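Local coordinates for protein mannan endo-1,4-beta-mannosidase (PDB 4OOU) that hydrolyses internal beta-1,4-mannosidic linkages in mannans, galactomannans and glucomannans, releasing mostly short manno-oligosaccharides, at residues 240-244 against 245-249; 294-297 against 298-302. All coordinates share one frame; numbering follows the deposited sequence.

Contact 1 (240-244 against 245-249) comes first along the chain, where strand 238-241 of the TIM barrel runs out into a loop that leads toward helix 260-267. Contact 2 (294-297 against 298-302) follows later, in the long connection between strands 277-281 and 308-313. Their centres are about 13 Å apart, and the two loops meet: Thr249 OG1 lies 2.7 Å from Tyr301 O, a probable hydrogen bond, while the Tyr301 hydroxyl packs on Glu245. Side chains of both also rest on Met279 of strand 277-281. Contact 1 carries a substrate-binding tryptophan beside the probable catalytic acid/base, whereas contact 2 lies farther from the centre of the chain; the Thr249-Tyr301 pair joins the two barrel loops directly.

Contact 1 (240-244 against 245-249); sequences VGSWS and ELTQT
Gln248 reaches back along the chain to the strand end it has just left, and its amide shows how a side chain can tie a loop to the preceding strand. Its side chain runs extended beyond CG (chi2 -171°), which carries NE2 to 3.2 Å from Val240 O in a nearly straight hydrogen bond. The carbonyl oxygen lies close to the amide plane of Gln248, yet the donor stands well above the carbonyl plane of Val240. NE2 also donates to Ser242 OG at 3.1 Å, a more bent bond and a less certain one, because that hydroxyl is placed too close to a neighbour in the model. Gln248 OE1 accepts from the backbone N of Gln278, so both ends of the buried amide are engaged, and Ser242 OG has a further partner in Glu183.

Trp243 and Leu246 meet at an oblique angle, with CH2 at the far rim of the indole 3.8 Å from Leu246 CD2. The same methyl lies 3.3 Å from Ser244 OG, while Ser244 CB sits over one face of the indole, offset toward its rim. With its OG anti to the backbone N (chi1 -169°), Ser244 makes a weak hydrogen bond of 3.2 Å to Glu245 OE1; the other carboxylate oxygen, OE2, is bound by Asn289. Between Gln248 N and Glu245 O a backbone bond closes the turn.

Trp243 binds substrate, and its ring meets that of Trp208, another substrate-binding residue, and touches Glu181, the probable catalytic acid/base. Its backbone N is held by Glu183. The turn thus follows barrel strand 238-241, with Glu245 and Gln248 packed against Met279 of strand 277-281.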
ATOM      1  N   VAL A 240      -4.366   2.123  -2.499  1.00 31.34           N
ATOM      2  CA  VAL A 240      -4.574   0.829  -3.040  1.00 33.30           C
ATOM      3  C   VAL A 240      -3.378   0.643  -4.000  1.00 34.53           C
ATOM      4  O   VAL A 240      -3.031   1.571  -4.741  1.00 35.95           O
ATOM      5  CB  VAL A 240      -5.891   0.781  -3.823  1.00 32.72           C
ATOM      6  CG1 VAL A 240      -6.004  -0.503  -4.636  1.00 31.78           C
ATOM      7  CG2 VAL A 240      -7.064   0.916  -2.870  1.00 32.75           C
ATOM      8  N   GLY A 241      -2.742  -0.524  -3.961  1.00 31.95           N
ATOM      9  CA  GLY A 241      -1.541  -0.779  -4.762  1.00 33.37           C
ATOM     10  C   GLY A 241      -1.857  -1.736  -5.906  1.00 32.21           C
ATOM     11  O   GLY A 241      -1.969  -2.947  -5.699  1.00 26.12           O
ATOM     12  N   SER A 242      -2.045  -1.192  -7.098  1.00 31.88           N
ATOM     13  CA  SER A 242      -2.321  -2.048  -8.245  1.00 36.89           C
ATOM     14  C   SER A 242      -1.111  -2.828  -8.690  1.00 37.18           C
ATOM     15  O   SER A 242       0.041  -2.409  -8.478  1.00 39.66           O
ATOM     16  CB  SER A 242      -2.873  -1.261  -9.417  1.00 38.25           C
ATOM     17  OG  SER A 242      -4.249  -1.002  -9.174  1.00 43.46           O
ATOM     18  N   TRP A 243      -1.383  -3.960  -9.327  1.00 37.04           N
ATOM     19  CA  TRP A 243      -0.302  -4.838  -9.789  1.00 40.26           C
ATOM     20  C   TRP A 243       0.529  -4.247 -10.909  1.00 38.85           C
ATOM     21  O   TRP A 243       1.650  -4.661 -11.085  1.00 40.74           O
ATOM     22  CB  TRP A 243      -0.843  -6.228 -10.139  1.00 39.45           C
ATOM     23  CG  TRP A 243      -0.779  -6.735 -11.519  1.00 39.86           C
ATOM     24  CD1 TRP A 243       0.064  -7.725 -11.995  1.00 39.70           C
ATOM     25  CD2 TRP A 243      -1.685  -6.441 -12.582  1.00 39.06           C
ATOM     26  NE1 TRP A 243      -0.254  -8.024 -13.309  1.00 38.45           N
ATOM     27  CE2 TRP A 243      -1.322  -7.259 -13.689  1.00 37.15           C
ATOM     28  CE3 TRP A 243      -2.764  -5.567 -12.717  1.00 41.32           C
ATOM     29  CZ2 TRP A 243      -1.987  -7.209 -14.903  1.00 35.29           C
ATOM     30  CZ3 TRP A 243      -3.423  -5.511 -13.942  1.00 39.95           C
ATOM     31  CH2 TRP A 243      -3.024  -6.333 -15.022  1.00 36.86           C
ATOM     32  N   SER A 244      -0.009  -3.238 -11.601  1.00 42.36           N
ATOM     33  CA  SER A 244       0.563  -2.695 -12.840  1.00 40.52           C
ATOM     34  C   SER A 244       0.047  -1.300 -13.064  1.00 41.56           C
ATOM     35  O   SER A 244      -0.993  -0.937 -12.534  1.00 41.30           O
ATOM     36  CB  SER A 244       0.035  -3.511 -14.008  1.00 41.64           C
ATOM     37  OG  SER A 244       0.725  -3.193 -15.175  1.00 47.17           O
ATOM     38  N   GLU A 245       0.748  -0.545 -13.900  1.00 42.52           N
ATOM     39  CA  GLU A 245       0.272   0.756 -14.411  1.00 41.18           C
ATOM     40  C   GLU A 245      -1.144   0.732 -15.037  1.00 43.91           C
ATOM     41  O   GLU A 245      -1.887   1.723 -14.909  1.00 38.18           O
ATOM     42  CB  GLU A 245       1.290   1.291 -15.430  1.00 39.63           C
ATOM     43  CG  GLU A 245       1.373   0.512 -16.753  1.00 36.68           C
ATOM     44  CD  GLU A 245       2.312  -0.684 -16.765  1.00 37.95           C
ATOM     45  OE1 GLU A 245       3.002  -1.001 -15.763  1.00 34.43           O
ATOM     46  OE2 GLU A 245       2.350  -1.338 -17.833  1.00 40.46           O
ATOM     47  N   LEU A 246      -1.492  -0.415 -15.664  1.00 43.36           N
ATOM     48  CA  LEU A 246      -2.703  -0.630 -16.508  1.00 46.18           C
ATOM     49  C   LEU A 246      -4.054  -0.191 -15.968  1.00 47.84           C
ATOM     50  O   LEU A 246      -5.050  -0.054 -16.721  1.00 45.73           O
ATOM     51  CB  LEU A 246      -2.847  -2.122 -16.823  1.00 47.80           C
ATOM     52  CG  LEU A 246      -2.128  -2.780 -18.016  1.00 47.49           C
ATOM     53  CD1 LEU A 246      -1.124  -1.917 -18.759  1.00 47.03           C
ATOM     54  CD2 LEU A 246      -1.449  -4.062 -17.564  1.00 51.00           C
ATOM     55  N   THR A 247      -4.093   0.018 -14.664  1.00 46.26           N
ATOM     56  CA  THR A 247      -5.339   0.164 -13.981  1.00 42.30           C
ATOM     57  C   THR A 247      -5.352   1.418 -13.115  1.00 41.73           C
ATOM     58  O   THR A 247      -6.308   1.666 -12.376  1.00 46.72           O
ATOM     59  CB  THR A 247      -5.591  -1.139 -13.224  1.00 42.58           C
ATOM     60  OG1 THR A 247      -6.963  -1.247 -12.900  1.00 50.00           O
ATOM     61  CG2 THR A 247      -4.811  -1.204 -12.000  1.00 43.47           C
ATOM     62  N   GLN A 248      -4.317   2.246 -13.223  1.00 40.61           N
ATOM     63  CA  GLN A 248      -4.287   3.491 -12.449  1.00 41.52           C
ATOM     64  C   GLN A 248      -3.850   4.706 -13.273  1.00 40.61           C
ATOM     65  O   GLN A 248      -3.391   5.726 -12.737  1.00 36.78           O
ATOM     66  CB  GLN A 248      -3.477   3.327 -11.143  1.00 42.64           C
ATOM     67  CG  GLN A 248      -4.318   2.760  -9.993  1.00 41.18           C
ATOM     68  CD  GLN A 248      -3.614   2.792  -8.656  1.00 41.57           C
ATOM     69  OE1 GLN A 248      -2.866   3.720  -8.361  1.00 43.61           O
ATOM     70  NE2 GLN A 248      -3.854   1.778  -7.832  1.00 41.25           N
ATOM     71  N   THR A 249      -4.065   4.615 -14.580  1.00 39.55           N
ATOM     72  CA  THR A 249      -3.944   5.778 -15.447  1.00 37.25           C
ATOM     73  C   THR A 249      -5.043   5.762 -16.504  1.00 42.50           C
ATOM     74  O   THR A 249      -5.423   4.689 -17.009  1.00 44.53           O
ATOM     75  CB  THR A 249      -2.577   5.782 -16.127  1.00 34.26           C
ATOM     76  OG1 THR A 249      -2.376   7.033 -16.812  1.00 31.57           O
ATOM     77  CG2 THR A 249      -2.460   4.573 -17.080  1.00 33.57           C
TER

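Contact 2 (294-297 against 298-302); sequences FKVN and RWAYN
Val296 and Tyr301 carry the apolar part of this short turn, in which side chains four or five residues apart close over the bend. Val296 CG1 comes to 3.6 Å from Tyr301 CZ, obliquely to the ring, and the other methyl, CG2, lies 4.0 Å from Ala300 CB. The same alanine methyl packs against a backbone oxygen, Asn297 O lying 3.3 Å from Ala300 CB. Tyr301 has CG anti to its carbonyl carbon (chi1 -66°), which swings the phenol back across the turn to Val296, and its hydroxyl is hydrogen-bonded to Asn291 O.

An amide-aromatic contact is made at Trp299. Asn297 ND2 stands 3.5 Å from Trp299 CD1, at the ring edge and in its plane, with the amide turned almost perpendicular to the indole, 88° between planes. Arg298 CG lies over the centre of one face of the same indole, 3.5 Å above the plane of the Trp299 ring. Replacing Asn297 by an alanine is likely to strip the indole edge of its amide neighbour, leaving a gap beside Trp299 CD1.

Backbone hydrogen bonds complete the turn. Tyr301 N to Arg298 O and Asn302 N to Trp299 O wind the chain into two overlapping turns, each closed by a bond three residues back. The Arg298 guanidinium is hydrogen-bonded to Lys306 O through NH2 and to Ser28 O through NH1.

No clear hydrogen bond joins 294-297 to 298-302; the contact between the side chains is therefore mainly van der Waals, with the Asn297 amide merely beside the indole edge, and firm polar ties run outward instead, to Asn291, Lys306 and Ser28.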
ATOM      1  N   PHE A 294       9.175   2.909 -15.005  1.00 43.27           N
ATOM      2  CA  PHE A 294      10.589   3.177 -15.267  1.00 41.64           C
ATOM      3  C   PHE A 294      10.828   3.313 -16.761  1.00 41.82           C
ATOM      4  O   PHE A 294      11.938   3.631 -17.172  1.00 42.58           O
ATOM      5  CB  PHE A 294      11.520   2.114 -14.655  1.00 42.60           C
ATOM      6  CG  PHE A 294      11.559   2.141 -13.152  1.00 40.24           C
ATOM      7  CD1 PHE A 294      12.183   3.174 -12.485  1.00 41.95           C
ATOM      8  CD2 PHE A 294      10.936   1.140 -12.393  1.00 41.97           C
ATOM      9  CE1 PHE A 294      12.189   3.218 -11.080  1.00 42.22           C
ATOM     10  CE2 PHE A 294      10.934   1.179 -10.997  1.00 42.08           C
ATOM     11  CZ  PHE A 294      11.565   2.220 -10.334  1.00 39.01           C
ATOM     12  N   LYS A 295       9.782   3.128 -17.569  1.00 42.12           N
ATOM     13  CA  LYS A 295       9.841   3.490 -18.995  1.00 44.44           C
ATOM     14  C   LYS A 295       9.457   4.943 -19.249  1.00 46.20           C
ATOM     15  O   LYS A 295       9.728   5.468 -20.306  1.00 46.35           O
ATOM     16  CB  LYS A 295       8.944   2.574 -19.835  1.00 44.20           C
ATOM     17  CG  LYS A 295       9.617   1.287 -20.260  1.00 46.16           C
ATOM     18  CD  LYS A 295      10.657   1.565 -21.348  1.00 52.21           C
ATOM     19  CE  LYS A 295      10.930   0.369 -22.256  1.00 58.02           C
ATOM     20  NZ  LYS A 295       9.782   0.101 -23.166  1.00 64.44           N
ATOM     21  N   VAL A 296       8.875   5.611 -18.267  1.00 48.79           N
ATOM     22  CA  VAL A 296       8.042   6.753 -18.561  1.00 49.27           C
ATOM     23  C   VAL A 296       8.130   7.832 -17.444  1.00 48.61           C
ATOM     24  O   VAL A 296       8.992   7.756 -16.583  1.00 52.16           O
ATOM     25  CB  VAL A 296       6.634   6.176 -18.819  1.00 53.00           C
ATOM     26  CG1 VAL A 296       5.701   6.348 -17.625  1.00 53.95           C
ATOM     27  CG2 VAL A 296       6.042   6.739 -20.093  1.00 55.85           C
ATOM     28  N   ASN A 297       7.291   8.856 -17.511  1.00 46.53           N
ATOM     29  CA  ASN A 297       7.171   9.901 -16.480  1.00 46.98           C
ATOM     30  C   ASN A 297       6.023   9.601 -15.551  1.00 44.22           C
ATOM     31  O   ASN A 297       5.024   9.068 -15.999  1.00 49.66           O
ATOM     32  CB  ASN A 297       6.700  11.196 -17.151  1.00 52.05           C
ATOM     33  CG  ASN A 297       7.784  12.196 -17.365  1.00 56.76           C
ATOM     34  OD1 ASN A 297       8.944  11.988 -17.012  1.00 68.48           O
ATOM     35  ND2 ASN A 297       7.406  13.315 -17.955  1.00 55.38           N
ATOM     36  N   ARG A 298       6.053  10.066 -14.315  1.00 41.76           N
ATOM     37  CA  ARG A 298       4.794  10.086 -13.549  1.00 42.10           C
ATOM     38  C   ARG A 298       3.750  10.985 -14.217  1.00 39.48           C
ATOM     39  O   ARG A 298       2.545  10.792 -14.077  1.00 46.12           O
ATOM     40  CB  ARG A 298       4.978  10.610 -12.133  1.00 43.01           C
ATOM     41  CG  ARG A 298       4.726  12.102 -12.074  1.00 45.98           C
ATOM     42  CD  ARG A 298       4.174  12.555 -10.765  1.00 43.12           C
ATOM     43  NE  ARG A 298       2.753  12.424 -10.709  1.00 39.77           N
ATOM     44  CZ  ARG A 298       2.074  12.882  -9.674  1.00 43.63           C
ATOM     45  NH1 ARG A 298       2.724  13.480  -8.709  1.00 40.88           N
ATOM     46  NH2 ARG A 298       0.757  12.740  -9.589  1.00 47.84           N
ATOM     47  N   TRP A 299       4.222  12.012 -14.897  1.00 38.95           N
ATOM     48  CA  TRP A 299       3.353  13.033 -15.463  1.00 36.51           C
ATOM     49  C   TRP A 299       2.601  12.425 -16.626  1.00 37.02           C
ATOM     50  O   TRP A 299       1.428  12.737 -16.859  1.00 34.44           O
ATOM     51  CB  TRP A 299       4.195  14.211 -15.917  1.00 35.72           C
ATOM     52  CG  TRP A 299       5.165  14.696 -14.830  1.00 36.75           C
ATOM     53  CD1 TRP A 299       6.523  14.588 -14.834  1.00 36.00           C
ATOM     54  CD2 TRP A 299       4.819  15.307 -13.580  1.00 35.45           C
ATOM     55  NE1 TRP A 299       7.045  15.108 -13.690  1.00 35.71           N
ATOM     56  CE2 TRP A 299       6.020  15.569 -12.902  1.00 35.59           C
ATOM     57  CE3 TRP A 299       3.612  15.670 -12.981  1.00 35.14           C
ATOM     58  CZ2 TRP A 299       6.055  16.165 -11.645  1.00 34.60           C
ATOM     59  CZ3 TRP A 299       3.646  16.285 -11.723  1.00 38.83           C
ATOM     60  CH2 TRP A 299       4.862  16.519 -11.067  1.00 35.16           C
ATOM     61  N   ALA A 300       3.291  11.524 -17.330  1.00 34.41           N
ATOM     62  CA  ALA A 300       2.690  10.745 -18.399  1.00 33.59           C
ATOM     63  C   ALA A 300       1.397  10.094 -17.936  1.00 34.92           C
ATOM     64  O   ALA A 300       0.478   9.928 -18.728  1.00 38.11           O
ATOM     65  CB  ALA A 300       3.665   9.679 -18.906  1.00 33.06           C
ATOM     66  N   TYR A 301       1.293   9.713 -16.661  1.00 34.38           N
ATOM     67  CA  TYR A 301       0.082   9.016 -16.247  1.00 36.17           C
ATOM     68  C   TYR A 301      -1.098   9.993 -16.056  1.00 38.70           C
ATOM     69  O   TYR A 301      -2.217   9.571 -15.805  1.00 41.51           O
ATOM     70  CB  TYR A 301       0.332   8.135 -15.024  1.00 32.81           C
ATOM     71  CG  TYR A 301       1.260   6.979 -15.306  1.00 30.86           C
ATOM     72  CD1 TYR A 301       0.946   6.022 -16.238  1.00 29.25           C
ATOM     73  CD2 TYR A 301       2.457   6.857 -14.648  1.00 31.04           C
ATOM     74  CE1 TYR A 301       1.798   4.967 -16.525  1.00 28.11           C
ATOM     75  CE2 TYR A 301       3.314   5.800 -14.915  1.00 32.66           C
ATOM     76  CZ  TYR A 301       2.977   4.853 -15.872  1.00 31.12           C
ATOM     77  OH  TYR A 301       3.852   3.796 -16.122  1.00 28.45           O
ATOM     78  N   ASN A 302      -0.839  11.285 -16.250  1.00 40.71           N
ATOM     79  CA  ASN A 302      -1.858  12.340 -16.139  1.00 41.14           C
ATOM     80  C   ASN A 302      -2.702  12.097 -14.899  1.00 37.37           C
ATOM     81  O   ASN A 302      -3.892  11.828 -14.977  1.00 36.45           O
ATOM     82  CB  ASN A 302      -2.719  12.443 -17.407  1.00 39.17           C
ATOM     83  CG  ASN A 302      -3.643  13.683 -17.406  1.00 42.81           C
ATOM     84  OD1 ASN A 302      -4.622  13.758 -18.156  1.00 46.86           O
ATOM     85  ND2 ASN A 302      -3.341  14.647 -16.557  1.00 41.58           N
TER